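Local structure of pectinesterase inhibitor (1XG2) at residues K50-S53 with K54-S58; L86-A89 with K90-T94. The protein is a four-helix-bundle protein that inhibits pectin methylesterase and may take part in regulating fruit ripening. All coordinates share one frame; numbering follows the deposited sequence. Where two conformers were deposited one is given.

Interaction 1. Residues K50-S53 with K54-S58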
loop_
_atom_site.group_PDB
_atom_site.type_symbol
_atom_site.label_atom_id
_atom_site.label_comp_id
_atom_site.label_asym_id
_atom_site.label_seq_id
_atom_site.Cartn_x
_atom_site.Cartn_y
_atom_site.Cartn_z
ATOM N N LYS B 50 13.670 4.967 16.037
ATOM C CA LYS B 50 13.335 4.952 17.461
ATOM C C LYS B 50 13.518 6.340 18.066
ATOM O O LYS B 50 12.662 6.812 18.822
ATOM C CB LYS B 50 14.165 3.917 18.212
ATOM C CG LYS B 50 13.698 2.490 17.984
ATOM C CD LYS B 50 14.530 1.509 18.772
ATOM C CE LYS B 50 13.899 0.121 18.798
ATOM N NZ LYS B 50 14.913 -0.899 19.191
ATOM N N GLN B 51 14.601 7.014 17.700
ATOM C CA GLN B 51 14.833 8.374 18.165
ATOM C C GLN B 51 13.731 9.321 17.678
ATOM O O GLN B 51 13.262 10.192 18.423
ATOM C CB GLN B 51 16.206 8.889 17.719
ATOM C CG GLN B 51 16.411 10.381 18.023
ATOM C CD GLN B 51 17.819 10.883 17.699
ATOM O OE1 GLN B 51 18.780 10.591 18.432
ATOM N NE2 GLN B 51 17.939 11.658 16.613
ATOM N N THR B 52 13.317 9.154 16.424
ATOM C CA THR B 52 12.325 10.031 15.832
ATOM C C THR B 52 10.950 9.815 16.454
ATOM O O THR B 52 10.195 10.766 16.620
ATOM C CB THR B 52 12.306 9.864 14.303
ATOM O OG1 THR B 52 13.571 10.290 13.773
ATOM C CG2 THR B 52 11.304 10.796 13.654
ATOM N N SER B 53 10.649 8.577 16.835
ATOM C CA SER B 53 9.430 8.280 17.578
ATOM C C SER B 53 9.349 9.170 18.829
ATOM O O SER B 53 8.284 9.692 19.174
ATOM C CB SER B 53 9.404 6.796 17.968
ATOM O OG SER B 53 8.320 6.523 18.838
ATOM N N LYS B 54 10.485 9.353 19.493
ATOM C CA LYS B 54 10.535 10.199 20.698
ATOM C C LYS B 54 10.402 11.674 20.365
ATOM O O LYS B 54 9.773 12.422 21.106
ATOM C CB LYS B 54 11.824 9.951 21.475
ATOM C CG LYS B 54 11.979 8.523 21.925
ATOM C CD LYS B 54 13.290 8.314 22.644
ATOM C CE LYS B 54 13.293 6.965 23.321
ATOM N NZ LYS B 54 14.668 6.391 23.344
ATOM N N ILE B 55 10.987 12.090 19.241
ATOM C CA ILE B 55 10.849 13.453 18.747
ATOM C C ILE B 55 9.382 13.776 18.473
ATOM O O ILE B 55 8.894 14.846 18.842
ATOM C CB ILE B 55 11.696 13.675 17.482
ATOM C CG1 ILE B 55 13.175 13.714 17.870
ATOM C CG2 ILE B 55 11.255 14.966 16.759
ATOM C CD1 ILE B 55 14.134 13.660 16.682
ATOM N N ILE B 56 8.675 12.848 17.840
ATOM C CA ILE B 56 7.257 13.056 17.545
ATOM C C ILE B 56 6.447 13.139 18.835
ATOM O O ILE B 56 5.592 14.003 18.966
ATOM C CB ILE B 56 6.711 11.938 16.616
ATOM C CG1 ILE B 56 7.397 12.017 15.248
ATOM C CG2 ILE B 56 5.229 12.087 16.432
ATOM C CD1 ILE B 56 7.370 10.687 14.470
ATOM N N ALA B 57 6.717 12.251 19.779
ATOM C CA ALA B 57 6.017 12.280 21.062
ATOM C C ALA B 57 6.218 13.658 21.726
ATOM O O ALA B 57 5.273 14.255 22.253
ATOM C CB ALA B 57 6.511 11.173 21.942
ATOM N N SER B 58 7.435 14.184 21.628
ATOM C CA SER B 58 7.769 15.475 22.237
ATOM C C SER B 58 7.034 16.631 21.548
ATOM O O SER B 58 6.504 17.516 22.222
ATOM C CB SER B 58 9.301 15.673 22.247
ATOM O OG SER B 58 9.693 16.847 22.938
#
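Residues Thr52 and Ile56 meet on a continuous run of α-helix whose i to i+4 bonds join 50-53 to 54-58, the one from Ile56 N to Thr52 O measuring 2.9 Å with an N-H...O angle of 161°. Ala57 N bonds to Ser53 O in the same way, and Ile55 N completes the regular set on Gln51 O. The turn is slacker one residue earlier: Lys54 N makes a weak bond to Lys50 O at 3.4 Å and a second weak one to Gln51 O.

Among the side chains, Thr52 and Ile56 carry the contact. Their chains cross obliquely, and methyl CG2 of Thr52 lies 4.0 Å from CD1 of Ile56. In Thr52 that methyl is anti to the backbone N while OG1 sits beside the N (chi1 -64°), where the hydroxyl bonds back to Ser48 O one turn earlier. The CG1 branch of Ile56 runs back along the helix, with CG1 3.4 Å from Thr52 O, so the carbonyl is flanked by hydrocarbon as well as bonded by Ile56 N. Ile55 sends its own CG1 branch back in the same manner, bringing CD1 to 4.2 Å from CG of Gln51. On the exposed side, the aliphatic base of Lys54 lies against the preceding turn, its CG 3.6 Å from Lys50 O.

Helix 34-60 thus presents its Thr52 and Ile56 side to two neighbours in the bundle: Leu129 of helix 127-149 touches both residues, and so does Tyr79 of helix 66-95.

Interaction 2. Residues L86-A89 with K90-T94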
loop_
_atom_site.group_PDB
_atom_site.type_symbol
_atom_site.label_atom_id
_atom_site.label_comp_id
_atom_site.label_asym_id
_atom_site.label_seq_id
_atom_site.Cartn_x
_atom_site.Cartn_y
_atom_site.Cartn_z
ATOM N N LEU B 86 11.487 -2.963 10.511
ATOM C CA LEU B 86 12.937 -3.077 10.507
ATOM C C LEU B 86 13.402 -4.203 11.442
ATOM O O LEU B 86 14.379 -4.901 11.152
ATOM C CB LEU B 86 13.578 -1.747 10.883
ATOM C CG LEU B 86 13.490 -0.659 9.803
ATOM C CD1 LEU B 86 13.902 0.681 10.340
ATOM C CD2 LEU B 86 14.303 -0.997 8.552
ATOM N N GLY B 87 12.697 -4.391 12.554
ATOM C CA GLY B 87 12.966 -5.507 13.450
ATOM C C GLY B 87 12.870 -6.835 12.732
ATOM O O GLY B 87 13.733 -7.696 12.904
ATOM N N GLN B 88 11.834 -6.992 11.906
ATOM C CA GLN B 88 11.620 -8.214 11.150
ATOM C C GLN B 88 12.602 -8.347 10.002
ATOM O O GLN B 88 12.978 -9.448 9.635
ATOM C CB GLN B 88 10.195 -8.260 10.600
ATOM C CG GLN B 88 9.160 -8.512 11.685
ATOM C CD GLN B 88 8.076 -9.454 11.229
ATOM O OE1 GLN B 88 6.908 -9.065 11.180
ATOM N NE2 GLN B 88 8.456 -10.703 10.886
ATOM N N ALA B 89 13.017 -7.212 9.444
ATOM C CA ALA B 89 14.033 -7.186 8.398
ATOM C C ALA B 89 15.306 -7.913 8.831
ATOM O O ALA B 89 15.912 -8.620 8.037
ATOM C CB ALA B 89 14.356 -5.740 8.004
ATOM N N LYS B 90 15.712 -7.760 10.086
ATOM C CA LYS B 90 16.909 -8.467 10.565
ATOM C C LYS B 90 16.780 -9.992 10.415
ATOM O O LYS B 90 17.714 -10.671 9.987
ATOM C CB LYS B 90 17.201 -8.136 12.029
ATOM C CG LYS B 90 17.567 -6.672 12.291
ATOM C CD LYS B 90 18.121 -6.446 13.707
ATOM C CE LYS B 90 19.531 -7.080 13.941
ATOM N NZ LYS B 90 20.657 -6.589 13.062
ATOM N N GLN B 91 15.626 -10.526 10.793
ATOM C CA GLN B 91 15.405 -11.974 10.751
ATOM C C GLN B 91 15.368 -12.472 9.313
ATOM O O GLN B 91 15.869 -13.544 9.003
ATOM C CB GLN B 91 14.091 -12.347 11.447
ATOM C CG GLN B 91 14.013 -12.038 12.943
ATOM C CD GLN B 91 12.602 -12.309 13.524
ATOM O OE1 GLN B 91 12.427 -13.209 14.356
ATOM N NE2 GLN B 91 11.603 -11.535 13.077
ATOM N N PHE B 92 14.759 -11.688 8.427
ATOM C CA PHE B 92 14.688 -12.048 7.018
ATOM C C PHE B 92 16.090 -12.086 6.393
ATOM O O PHE B 92 16.414 -12.984 5.608
ATOM C CB PHE B 92 13.788 -11.058 6.247
ATOM C CG PHE B 92 12.312 -11.210 6.517
ATOM C CD1 PHE B 92 11.550 -10.108 6.904
ATOM C CD2 PHE B 92 11.675 -12.434 6.358
ATOM C CE1 PHE B 92 10.192 -10.231 7.149
ATOM C CE2 PHE B 92 10.303 -12.559 6.586
ATOM C CZ PHE B 92 9.566 -11.459 6.983
ATOM N N LEU B 93 16.932 -11.121 6.748
ATOM C CA LEU B 93 18.296 -11.092 6.226
ATOM C C LEU B 93 19.071 -12.344 6.699
ATOM O O LEU B 93 19.745 -12.993 5.903
ATOM C CB LEU B 93 19.005 -9.791 6.633
ATOM C CG LEU B 93 20.464 -9.582 6.216
ATOM C CD1 LEU B 93 20.691 -9.847 4.745
ATOM C CD2 LEU B 93 20.911 -8.158 6.579
ATOM N N THR B 94 18.933 -12.683 7.978
ATOM C CA THR B 94 19.577 -13.871 8.561
ATOM C C THR B 94 19.165 -15.150 7.841
ATOM O O THR B 94 19.990 -16.014 7.559
ATOM C CB THR B 94 19.202 -13.983 10.035
ATOM O OG1 THR B 94 19.650 -12.817 10.747
ATOM C CG2 THR B 94 19.931 -15.179 10.710
#
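Gln88 and Phe92, one helical turn apart, are joined through both backbone and side chain. Of the backbone hydrogen bonds, Phe92 N to Gln88 O (3.1 Å) and Leu93 N to Ala89 O are well formed, whereas Lys90 N makes weak ones to Leu86 O and Gly87 O. Beyond them Lys90 O is gripped twice by Thr94, whose N and OG1 arrive from opposite faces of the carbonyl plane, OG1 at 3.0 Å.

In the van der Waals packing, the Phe92 ring is turned back beside the preceding turn (chi1 -73°), placing CD1 3.2 Å from Gln88 O and CE1 4.0 Å from Gln88 CB. The ring edge faces Ala89 CA. The planes of the Gln88 amide and the ring are 19° apart, with NE2 4.1 Å from Phe92 CZ. NE2 of Gln91 lies 3.9 Å from NE2 of Gln88 without a hydrogen bond, the two amides 62° apart. Beyond the segment, Phe92 meets the ring of Tyr104.

Charge enters through Lys90, which folds at its outer torsions and gives NZ to a salt bridge with Asp43 and a hydrogen bond to Gln39. The chemistry is therefore divided: Phe92 and Gln88 pack toward helix 98-118, while the charged end of Lys90 ties the turn to helix 34-60.

Interaction 1 comes first along the chain, near the C-terminal end of helix 34-60; interaction 2 follows near the C-terminal end of the next helix, 66-95. Their centres are 22 Å apart and their nearest atoms about 7 Å, so they do not touch. Each helix nevertheless packs against the other's turn: Cys75 and Ile83 reach interaction 1, while Ile42 and Ala45 reach interaction 2. The two contacts thus mark separate levels of one helix pair in the four-helix bundle, with helix 127-149 joining at 50-58 and helix 98-118 at 86-94. Interaction 2 touches the bound enzyme, Gln88 packing on Gln90 of the pectinesterase chain, whereas no other chain of the assembly touches interaction 1.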